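Local coordinates for protein acarbose Kinase Mak1 (Uncultured bacterium, PDB 6WB4) that phosphorylates the antidiabetic drug acarbose, acting as an ATP-dependent carbohydrate kinase of the pfkB family, at residues H109-V117 with S128-F138; L69-M80 with A96-I104. All coordinates share one frame; numbering follows the deposited sequence.

Contact 1: residues H109-V117 with S128-F138; sequences HISGTRRSV and SLYDPRHPFEF. With GLC (alpha-D-glucopyranose), chain D; AC1 (4,6-dideoxy-4-{[(1S,4R,5S,6S)-4,5,6-trihydroxy-3-(hydroxymethyl)cyclohex-2-en-1-yl]amino}-alpha-D-glucopyranose), chain C.
R133 lays its guanidinium almost flat on that of R115, with the two group centres 3.6 Å apart. The like charges are probably offset by carboxylates: R133 NE forms a salt bridge with D131 OD2, while R115 NH2 pairs with D87. In its own plane, R133 also sends NH1 to the carbonyl of S111 (NH1 to O 2.8 Å, N-H...O angle 164°), and NH2 reaches the carbonyl of I56 of the second subunit. R115 turns sharply at its third torsion (chi3 71°), which brings NE and NH2 side-on to T113 O. An arginine suits both places because its flat, many-donor head can stack and bond at once.

Beyond the stack the two segments form the beta hairpin of strands 115-120 and 126-131, with R115-D131 and V117-L129 as antiparallel hydrogen-bonded pairs. This belongs to a four-stranded sheet consistent with the lid of ribokinase-like kinases. S128, L129 and Y130 extend it as a parallel ladder with the second subunit.

H134 lies across R114 at about a right angle. Its CE1 sits over one face of the guanidinium and 3.7 Å from R114 CG, and the neighbouring NE2 makes a weak bond to G112 O at the ring edge (2.7 Å). R114, extended from CG to NE, runs alongside Y130, its CD 3.3 Å from Y130 OH; its NH2 forms a salt bridge with D82 and its NH1 a hydrogen bond with V32 O. Y130 presents one ring face to the acarviosine part of the bound sugar, AC1, while S116 OG meets the ring edge, 3.1 Å from CD1.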
loop_
_atom_site.group_PDB
_atom_site.type_symbol
_atom_site.label_atom_id
_atom_site.label_comp_id
_atom_site.label_asym_id
_atom_site.label_seq_id
_atom_site.Cartn_x
_atom_site.Cartn_y
_atom_site.Cartn_z
ATOM N N HIS B 109 19.503 5.463 -2.941
ATOM C CA HIS B 109 19.380 5.690 -4.374
ATOM C C HIS B 109 18.130 6.514 -4.673
ATOM O O HIS B 109 17.110 6.371 -3.994
ATOM C CB HIS B 109 19.332 4.365 -5.134
ATOM C CG HIS B 109 19.439 4.525 -6.619
ATOM N ND1 HIS B 109 18.333 4.682 -7.429
ATOM C CD2 HIS B 109 20.514 4.549 -7.444
ATOM C CE1 HIS B 109 18.721 4.797 -8.686
ATOM N NE2 HIS B 109 20.040 4.720 -8.722
ATOM N N ILE B 110 18.226 7.368 -5.690
ATOM C CA ILE B 110 17.165 8.312 -6.036
ATOM C C ILE B 110 15.819 7.639 -6.325
ATOM O O ILE B 110 14.759 8.195 -6.023
ATOM C CB ILE B 110 17.565 9.176 -7.246
ATOM C CG1 ILE B 110 18.080 8.297 -8.385
ATOM C CG2 ILE B 110 18.629 10.187 -6.844
ATOM C CD1 ILE B 110 18.173 9.029 -9.707
ATOM N N SER B 111 15.869 6.434 -6.888
ATOM C CA SER B 111 14.663 5.689 -7.235
ATOM C C SER B 111 13.873 5.315 -5.977
ATOM O O SER B 111 12.709 4.914 -6.063
ATOM C CB SER B 111 15.009 4.435 -8.044
ATOM O OG SER B 111 16.103 3.734 -7.474
ATOM N N GLY B 112 14.515 5.440 -4.815
ATOM C CA GLY B 112 13.850 5.193 -3.548
ATOM C C GLY B 112 13.875 3.775 -3.010
ATOM O O GLY B 112 14.471 2.874 -3.592
ATOM N N THR B 113 13.260 3.607 -1.846
ATOM C CA THR B 113 13.181 2.329 -1.152
ATOM C C THR B 113 12.293 1.320 -1.882
ATOM O O THR B 113 11.263 1.694 -2.440
ATOM C CB THR B 113 12.639 2.544 0.263
ATOM O OG1 THR B 113 13.476 3.482 0.947
ATOM C CG2 THR B 113 12.569 1.232 1.031
ATOM N N ARG B 114 12.692 0.048 -1.875
ATOM C CA ARG B 114 11.864 -1.023 -2.416
ATOM C C ARG B 114 10.575 -1.109 -1.627
ATOM O O ARG B 114 10.594 -1.043 -0.402
ATOM C CB ARG B 114 12.583 -2.374 -2.363
ATOM C CG ARG B 114 13.951 -2.413 -2.978
ATOM C CD ARG B 114 14.533 -3.821 -2.858
ATOM N NE ARG B 114 15.973 -3.861 -3.131
ATOM C CZ ARG B 114 16.920 -3.737 -2.207
ATOM N NH1 ARG B 114 16.598 -3.558 -0.931
ATOM N NH2 ARG B 114 18.195 -3.796 -2.559
ATOM N N ARG B 115 9.462 -1.310 -2.320
ATOM C CA ARG B 115 8.172 -1.370 -1.647
ATOM C C ARG B 115 7.244 -2.370 -2.308
ATOM O O ARG B 115 7.407 -2.705 -3.469
ATOM C CB ARG B 115 7.529 0.013 -1.615
ATOM C CG ARG B 115 7.327 0.654 -2.980
ATOM C CD ARG B 115 7.297 2.173 -2.841
ATOM N NE ARG B 115 8.632 2.674 -2.535
ATOM C CZ ARG B 115 8.919 3.932 -2.219
ATOM N NH1 ARG B 115 7.953 4.848 -2.144
ATOM N NH2 ARG B 115 10.184 4.266 -1.964
ATOM N N SER B 116 6.297 -2.881 -1.537
ATOM C CA SER B 116 5.306 -3.807 -2.053
ATOM C C SER B 116 3.934 -3.469 -1.513
ATOM O O SER B 116 3.808 -2.907 -0.420
ATOM C CB SER B 116 5.648 -5.253 -1.683
ATOM O OG SER B 116 6.940 -5.623 -2.117
ATOM N N VAL B 117 2.908 -3.804 -2.289
ATOM C CA VAL B 117 1.571 -3.948 -1.739
ATOM C C VAL B 117 1.295 -5.447 -1.698
ATOM O O VAL B 117 1.497 -6.150 -2.689
ATOM C CB VAL B 117 0.493 -3.190 -2.547
ATOM C CG1 VAL B 117 -0.904 -3.714 -2.212
ATOM C CG2 VAL B 117 0.598 -1.678 -2.301
ATOM N N SER B 128 1.654 -10.735 -3.616
ATOM C CA SER B 128 2.557 -9.610 -3.465
ATOM C C SER B 128 2.764 -8.852 -4.775
ATOM O O SER B 128 3.164 -9.426 -5.787
ATOM C CB SER B 128 3.902 -10.093 -2.915
ATOM O OG SER B 128 4.879 -9.066 -2.960
ATOM N N LEU B 129 2.471 -7.558 -4.748
ATOM C CA LEU B 129 2.748 -6.691 -5.883
ATOM C C LEU B 129 4.023 -5.908 -5.576
ATOM O O LEU B 129 3.996 -4.919 -4.844
ATOM C CB LEU B 129 1.573 -5.759 -6.133
ATOM C CG LEU B 129 0.244 -6.516 -6.202
ATOM C CD1 LEU B 129 -0.921 -5.549 -6.139
ATOM C CD2 LEU B 129 0.184 -7.357 -7.472
ATOM N N TYR B 130 5.135 -6.368 -6.143
ATOM C CA TYR B 130 6.464 -5.910 -5.753
ATOM C C TYR B 130 7.014 -4.786 -6.639
ATOM O O TYR B 130 7.104 -4.935 -7.854
ATOM C CB TYR B 130 7.402 -7.127 -5.757
ATOM C CG TYR B 130 8.835 -6.889 -5.335
ATOM C CD1 TYR B 130 9.148 -6.491 -4.038
ATOM C CD2 TYR B 130 9.881 -7.111 -6.221
ATOM C CE1 TYR B 130 10.463 -6.291 -3.651
ATOM C CE2 TYR B 130 11.197 -6.916 -5.842
ATOM C CZ TYR B 130 11.484 -6.508 -4.560
ATOM O OH TYR B 130 12.798 -6.316 -4.193
ATOM N N ASP B 131 7.413 -3.678 -6.020
ATOM C CA ASP B 131 8.055 -2.570 -6.732
ATOM C C ASP B 131 9.509 -2.436 -6.286
ATOM O O ASP B 131 9.792 -1.846 -5.247
ATOM C CB ASP B 131 7.290 -1.253 -6.496
ATOM C CG ASP B 131 7.998 -0.032 -7.083
ATOM O OD1 ASP B 131 8.850 -0.175 -7.990
ATOM O OD2 ASP B 131 7.699 1.094 -6.630
ATOM N N PRO B 132 10.432 -3.004 -7.073
ATOM C CA PRO B 132 11.878 -3.009 -6.808
ATOM C C PRO B 132 12.547 -1.630 -6.921
ATOM O O PRO B 132 13.613 -1.438 -6.332
ATOM C CB PRO B 132 12.425 -3.971 -7.872
ATOM C CG PRO B 132 11.389 -4.009 -8.930
ATOM C CD PRO B 132 10.085 -3.846 -8.229
ATOM N N ARG B 133 11.954 -0.708 -7.681
ATOM C CA ARG B 133 12.442 0.677 -7.781
ATOM C C ARG B 133 13.824 0.800 -8.438
ATOM O O ARG B 133 13.967 1.486 -9.450
ATOM C CB ARG B 133 12.477 1.356 -6.394
ATOM C CG ARG B 133 11.130 1.838 -5.866
ATOM C CD ARG B 133 10.462 2.791 -6.850
ATOM N NE ARG B 133 9.144 3.259 -6.410
ATOM C CZ ARG B 133 8.930 4.423 -5.805
ATOM N NH1 ARG B 133 9.942 5.244 -5.562
ATOM N NH2 ARG B 133 7.705 4.770 -5.443
ATOM N N HIS B 134 14.843 0.196 -7.829
ATOM C CA HIS B 134 16.231 0.337 -8.295
ATOM C C HIS B 134 16.468 -0.226 -9.713
ATOM O O HIS B 134 15.928 -1.272 -10.071
ATOM C CB HIS B 134 17.180 -0.345 -7.308
ATOM C CG HIS B 134 16.921 0.016 -5.875
ATOM N ND1 HIS B 134 17.289 -0.801 -4.829
ATOM C CD2 HIS B 134 16.310 1.087 -5.319
ATOM C CE1 HIS B 134 16.913 -0.250 -3.688
ATOM N NE2 HIS B 134 16.319 0.898 -3.957
ATOM N N PRO B 135 17.318 0.450 -10.505
ATOM C CA PRO B 135 17.699 -0.026 -11.840
ATOM C C PRO B 135 18.290 -1.436 -11.807
ATOM O O PRO B 135 19.123 -1.722 -10.947
ATOM C CB PRO B 135 18.761 0.985 -12.286
ATOM C CG PRO B 135 18.484 2.207 -11.490
ATOM C CD PRO B 135 17.982 1.726 -10.168
ATOM N N PHE B 136 17.853 -2.296 -12.727
ATOM C CA PHE B 136 18.328 -3.676 -12.787
ATOM C C PHE B 136 19.858 -3.782 -12.782
ATOM O O PHE B 136 20.425 -4.632 -12.099
ATOM C CB PHE B 136 17.779 -4.377 -14.033
ATOM C CG PHE B 136 18.134 -5.831 -14.102
ATOM C CD1 PHE B 136 17.374 -6.774 -13.426
ATOM C CD2 PHE B 136 19.255 -6.253 -14.800
ATOM C CE1 PHE B 136 17.710 -8.116 -13.470
ATOM C CE2 PHE B 136 19.602 -7.593 -14.847
ATOM C CZ PHE B 136 18.829 -8.526 -14.181
ATOM N N GLU B 137 20.521 -2.931 -13.556
ATOM C CA GLU B 137 21.972 -3.003 -13.705
ATOM C C GLU B 137 22.711 -2.161 -12.656
ATOM O O GLU B 137 23.904 -1.891 -12.803
ATOM C CB GLU B 137 22.389 -2.554 -15.113
ATOM C CG GLU B 137 22.014 -3.509 -16.247
ATOM C CD GLU B 137 22.719 -4.854 -16.179
ATOM O OE1 GLU B 137 23.769 -4.966 -15.509
ATOM O OE2 GLU B 137 22.218 -5.807 -16.811
ATOM N N PHE B 138 22.007 -1.740 -11.609
ATOM C CA PHE B 138 22.622 -0.945 -10.540
ATOM C C PHE B 138 23.503 -1.752 -9.590
ATOM O O PHE B 138 23.161 -2.870 -9.208
ATOM C CB PHE B 138 21.554 -0.231 -9.709
ATOM C CG PHE B 138 22.108 0.497 -8.507
ATOM C CD1 PHE B 138 22.864 1.650 -8.665
ATOM C CD2 PHE B 138 21.887 0.019 -7.222
ATOM C CE1 PHE B 138 23.386 2.326 -7.561
ATOM C CE2 PHE B 138 22.408 0.684 -6.111
ATOM C CZ PHE B 138 23.159 1.840 -6.283
HETATM C C1 GLC D . 14.184 -8.178 -14.292
HETATM C C2 GLC D . 13.689 -9.615 -14.515
HETATM C C3 GLC D . 14.195 -10.636 -13.485
HETATM C C4 GLC D . 14.437 -10.043 -12.093
HETATM C C5 GLC D . 13.750 -8.689 -11.966
HETATM C C6 GLC D . 13.860 -8.108 -10.555
HETATM O O1 GLC D . 13.237 -7.273 -14.874
HETATM O O2 GLC D . 12.253 -9.640 -14.566
HETATM O O3 GLC D . 15.392 -11.256 -13.978
HETATM O O4 GLC D . 13.948 -10.943 -11.096
HETATM O O5 GLC D . 14.368 -7.820 -12.915
HETATM O O6 GLC D . 15.232 -7.993 -10.148
HETATM C C1 AC1 C . 12.833 -14.004 -6.306
HETATM O O2 AC1 C . 11.075 -15.240 -7.430
HETATM C C2 AC1 C . 11.554 -14.810 -6.148
HETATM C C4A AC1 C . 7.131 -12.777 -0.955
HETATM C C3 AC1 C . 10.468 -14.023 -5.423
HETATM O O3 AC1 C . 9.439 -14.948 -5.043
HETATM C C4 AC1 C . 10.987 -13.296 -4.179
HETATM N N4A AC1 C . 10.082 -12.204 -3.848
HETATM C C5 AC1 C . 12.405 -12.733 -4.322
HETATM O O5 AC1 C . 13.281 -13.625 -5.006
HETATM C C6 AC1 C . 13.027 -12.467 -2.956
HETATM C C1B AC1 C . 8.795 -12.489 -3.235
HETATM C C2B AC1 C . 8.203 -11.238 -2.566
HETATM O O2B AC1 C . 9.100 -10.126 -2.701
HETATM C C3B AC1 C . 7.860 -11.450 -1.093
HETATM O O3B AC1 C . 7.063 -10.364 -0.595
HETATM O O4 AC1 C . 6.563 -12.941 0.348
HETATM C C5B AC1 C . 8.200 -13.786 -1.193
HETATM C C7B AC1 C . 8.932 -13.672 -2.297
HETATM C C6B AC1 C . 8.498 -14.889 -0.212
HETATM O O6B AC1 C . 9.919 -14.946 -0.013
#

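Contact 2: residues L69-M80 with A96-I104; sequences LGVHALGRASAM and AYSAAGIPI
I102 spreads its two branches among the residues of segment 69-80. With CG1 anti to its carbonyl carbon (chi1 -58°) and the chain extended beyond, CG1 lies 3.7 Å from H72 CD2, CD1 reaches L69 CD2 at 4.1 Å, and CG2, the second branch, meets S78 OG. A branched aliphatic residue can fill both directions from one backbone position. H72 slides past it from the opposite direction. Its ring stands anti to the backbone N (chi1 -171°), and the carbonyl O of A100 sits over one ring face, 3.4 Å from CE1. S78 OG bonds to A68 O, so this hydroxyl can sit against a methyl group with its polar need met.

A100 stands at the C-terminal end of helix 88-100, where G101 makes a Schellman motif, taking the positive phi that glycine adopts easily. G75 ends helix 65-73 in the same way. The two segments meet within a beta-alpha-beta crossover: strand 78-84, helix 88-100 and strand 104-108, the strands being parallel neighbours in the large mixed sheet of the kinase fold. M80 and I104 form the parallel bridge, and M80 N donates to P103 O over 3.0 Å. P103, with no N-H of its own, still offers this acceptor, and its CD packs against S78 O.

M80, a selenomethionine label here, lies beside I104 and points the same way, CG to CG1 being 3.8 Å. Bends at its second and third torsions (chi2 76°) fold the end back, leaving CE 3.2 Å from Y97 OH, while CB touches Y97 CE2. A long, flexible apolar chain suits this place, reaching from the strand to the side of Y97.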
loop_
_atom_site.group_PDB
_atom_site.type_symbol
_atom_site.label_atom_id
_atom_site.label_comp_id
_atom_site.label_asym_id
_atom_site.label_seq_id
_atom_site.Cartn_x
_atom_site.Cartn_y
_atom_site.Cartn_z
ATOM N N LEU B 69 16.410 -10.958 11.717
ATOM C CA LEU B 69 15.596 -10.997 12.928
ATOM C C LEU B 69 15.679 -12.354 13.624
ATOM O O LEU B 69 15.837 -12.424 14.846
ATOM C CB LEU B 69 14.139 -10.685 12.592
ATOM C CG LEU B 69 13.646 -9.242 12.509
ATOM C CD1 LEU B 69 12.246 -9.238 11.916
ATOM C CD2 LEU B 69 13.628 -8.601 13.909
ATOM N N GLY B 70 15.579 -13.424 12.839
ATOM C CA GLY B 70 15.698 -14.775 13.362
ATOM C C GLY B 70 17.018 -15.005 14.083
ATOM O O GLY B 70 17.055 -15.557 15.184
ATOM N N VAL B 71 18.100 -14.572 13.450
ATOM C CA VAL B 71 19.433 -14.689 14.014
ATOM C C VAL B 71 19.577 -13.892 15.312
ATOM O O VAL B 71 20.135 -14.374 16.309
ATOM C CB VAL B 71 20.490 -14.211 13.004
ATOM C CG1 VAL B 71 21.840 -14.074 13.680
ATOM C CG2 VAL B 71 20.571 -15.184 11.829
ATOM N N HIS B 72 19.084 -12.661 15.288
ATOM C CA HIS B 72 19.162 -11.801 16.460
ATOM C C HIS B 72 18.340 -12.395 17.612
ATOM O O HIS B 72 18.770 -12.396 18.768
ATOM C CB HIS B 72 18.672 -10.400 16.119
ATOM C CG HIS B 72 18.911 -9.399 17.203
ATOM N ND1 HIS B 72 18.054 -9.239 18.271
ATOM C CD2 HIS B 72 19.904 -8.497 17.380
ATOM C CE1 HIS B 72 18.508 -8.283 19.059
ATOM N NE2 HIS B 72 19.628 -7.812 18.539
ATOM N N ALA B 73 17.178 -12.938 17.269
ATOM C CA ALA B 73 16.267 -13.517 18.246
ATOM C C ALA B 73 16.922 -14.660 19.023
ATOM O O ALA B 73 16.577 -14.918 20.177
ATOM C CB ALA B 73 14.985 -14.008 17.545
ATOM N N LEU B 74 17.868 -15.333 18.374
ATOM C CA LEU B 74 18.603 -16.445 18.967
ATOM C C LEU B 74 19.850 -15.978 19.730
ATOM O O LEU B 74 20.724 -16.775 20.070
ATOM C CB LEU B 74 18.995 -17.442 17.877
ATOM C CG LEU B 74 17.812 -18.257 17.353
ATOM C CD1 LEU B 74 18.166 -18.996 16.084
ATOM C CD2 LEU B 74 17.388 -19.243 18.416
ATOM N N GLY B 75 19.920 -14.681 20.002
ATOM C CA GLY B 75 21.019 -14.136 20.772
ATOM C C GLY B 75 22.348 -14.144 20.043
ATOM O O GLY B 75 23.411 -14.074 20.662
ATOM N N ARG B 76 22.292 -14.204 18.717
ATOM C CA ARG B 76 23.483 -14.029 17.900
ATOM C C ARG B 76 23.475 -12.644 17.270
ATOM O O ARG B 76 22.425 -12.040 17.108
ATOM C CB ARG B 76 23.570 -15.094 16.808
ATOM C CG ARG B 76 24.254 -16.375 17.220
ATOM C CD ARG B 76 23.442 -17.262 18.164
ATOM N NE ARG B 76 24.040 -18.600 18.161
ATOM C CZ ARG B 76 23.546 -19.670 18.773
ATOM N NH1 ARG B 76 22.408 -19.593 19.449
ATOM N NH2 ARG B 76 24.191 -20.830 18.684
ATOM N N ALA B 77 24.649 -12.141 16.920
ATOM C CA ALA B 77 24.756 -10.803 16.364
ATOM C C ALA B 77 24.570 -10.813 14.846
ATOM O O ALA B 77 25.440 -11.291 14.112
ATOM C CB ALA B 77 26.113 -10.189 16.731
ATOM N N SER B 78 23.444 -10.291 14.375
ATOM C CA SER B 78 23.218 -10.169 12.941
ATOM C C SER B 78 23.418 -8.720 12.523
ATOM O O SER B 78 23.458 -7.827 13.370
ATOM C CB SER B 78 21.818 -10.636 12.555
ATOM O OG SER B 78 20.823 -9.816 13.145
ATOM N N ALA B 79 23.557 -8.494 11.220
ATOM C CA ALA B 79 23.689 -7.147 10.673
ATOM C C ALA B 79 23.178 -7.109 9.244
ATOM O O ALA B 79 23.123 -8.139 8.573
ATOM C CB ALA B 79 25.132 -6.678 10.732
HETATM N N MSE B 80 22.813 -5.920 8.778
HETATM C CA MSE B 80 22.275 -5.755 7.424
HETATM C C MSE B 80 23.066 -4.712 6.630
HETATM O O MSE B 80 23.419 -3.648 7.145
HETATM C CB MSE B 80 20.780 -5.359 7.474
HETATM C CG MSE B 80 20.181 -4.941 6.127
HETATM SE SE MSE B 80 19.792 -6.445 4.905
HETATM C CE MSE B 80 18.634 -7.462 6.100
ATOM N N ALA B 96 13.076 1.041 12.382
ATOM C CA ALA B 96 12.677 -0.322 12.693
ATOM C C ALA B 96 13.892 -1.161 13.085
ATOM O O ALA B 96 13.828 -1.949 14.029
ATOM C CB ALA B 96 11.954 -0.951 11.505
ATOM N N TYR B 97 14.999 -1.005 12.364
ATOM C CA TYR B 97 16.214 -1.742 12.725
ATOM C C TYR B 97 16.795 -1.243 14.043
ATOM O O TYR B 97 17.316 -2.030 14.841
ATOM C CB TYR B 97 17.261 -1.650 11.604
ATOM C CG TYR B 97 17.084 -2.751 10.585
ATOM C CD1 TYR B 97 16.051 -2.689 9.650
ATOM C CD2 TYR B 97 17.918 -3.860 10.570
ATOM C CE1 TYR B 97 15.856 -3.693 8.731
ATOM C CE2 TYR B 97 17.735 -4.875 9.649
ATOM C CZ TYR B 97 16.701 -4.785 8.730
ATOM O OH TYR B 97 16.503 -5.785 7.808
ATOM N N SER B 98 16.688 0.057 14.293
ATOM C CA SER B 98 17.206 0.587 15.542
ATOM C C SER B 98 16.432 0.015 16.734
ATOM O O SER B 98 17.029 -0.478 17.683
ATOM C CB SER B 98 17.148 2.112 15.529
ATOM O OG SER B 98 17.639 2.628 16.750
ATOM N N ALA B 99 15.103 0.032 16.646
ATOM C CA ALA B 99 14.222 -0.507 17.687
ATOM C C ALA B 99 14.432 -2.008 17.934
ATOM O O ALA B 99 14.194 -2.495 19.038
ATOM C CB ALA B 99 12.775 -0.238 17.339
ATOM N N ALA B 100 14.857 -2.733 16.903
ATOM C CA ALA B 100 15.128 -4.173 17.010
ATOM C C ALA B 100 16.531 -4.491 17.528
ATOM O O ALA B 100 16.832 -5.633 17.873
ATOM C CB ALA B 100 14.925 -4.836 15.654
ATOM N N GLY B 101 17.384 -3.477 17.576
ATOM C CA GLY B 101 18.744 -3.636 18.055
ATOM C C GLY B 101 19.696 -4.221 17.028
ATOM O O GLY B 101 20.706 -4.813 17.389
ATOM N N ILE B 102 19.370 -4.058 15.748
ATOM C CA ILE B 102 20.116 -4.679 14.653
ATOM C C ILE B 102 20.820 -3.619 13.802
ATOM O O ILE B 102 20.156 -2.768 13.199
ATOM C CB ILE B 102 19.214 -5.533 13.750
ATOM C CG1 ILE B 102 18.522 -6.617 14.572
ATOM C CG2 ILE B 102 20.037 -6.213 12.666
ATOM C CD1 ILE B 102 17.518 -7.424 13.774
ATOM N N PRO B 103 22.168 -3.649 13.775
ATOM C CA PRO B 103 22.957 -2.687 12.994
ATOM C C PRO B 103 22.684 -2.795 11.495
ATOM O O PRO B 103 22.621 -3.897 10.944
ATOM C CB PRO B 103 24.402 -3.079 13.303
ATOM C CG PRO B 103 24.331 -3.856 14.562
ATOM C CD PRO B 103 23.029 -4.588 14.506
ATOM N N ILE B 104 22.490 -1.651 10.848
ATOM C CA ILE B 104 22.285 -1.625 9.409
ATOM C C ILE B 104 23.169 -0.586 8.735
ATOM O O ILE B 104 23.296 0.548 9.188
ATOM C CB ILE B 104 20.824 -1.326 9.025
ATOM C CG1 ILE B 104 20.640 -1.445 7.503
ATOM C CG2 ILE B 104 20.410 0.039 9.512
ATOM C CD1 ILE B 104 19.232 -1.171 7.020
#

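Contact 2 lies nearer the middle of the chain, about 13 Å from its centre, against about 18 Å for contact 1; both are partly buried. Their own centres are about 23 Å apart and their nearest atoms about 7 Å, so they do not touch. The chain nevertheless connects them: strand 104-108, which begins in contact 2, leads into contact 1 at H109, and T113 there packs on strand 78-84 and helix 88-100. Contact 2 is chiefly apolar packing among two helix ends, the I102-P103 loop and neighbouring parallel strands. Contact 1, in the smaller sheet beside the bound sugar and the second subunit, relies more on arginines, carboxylates and backbone carbonyls.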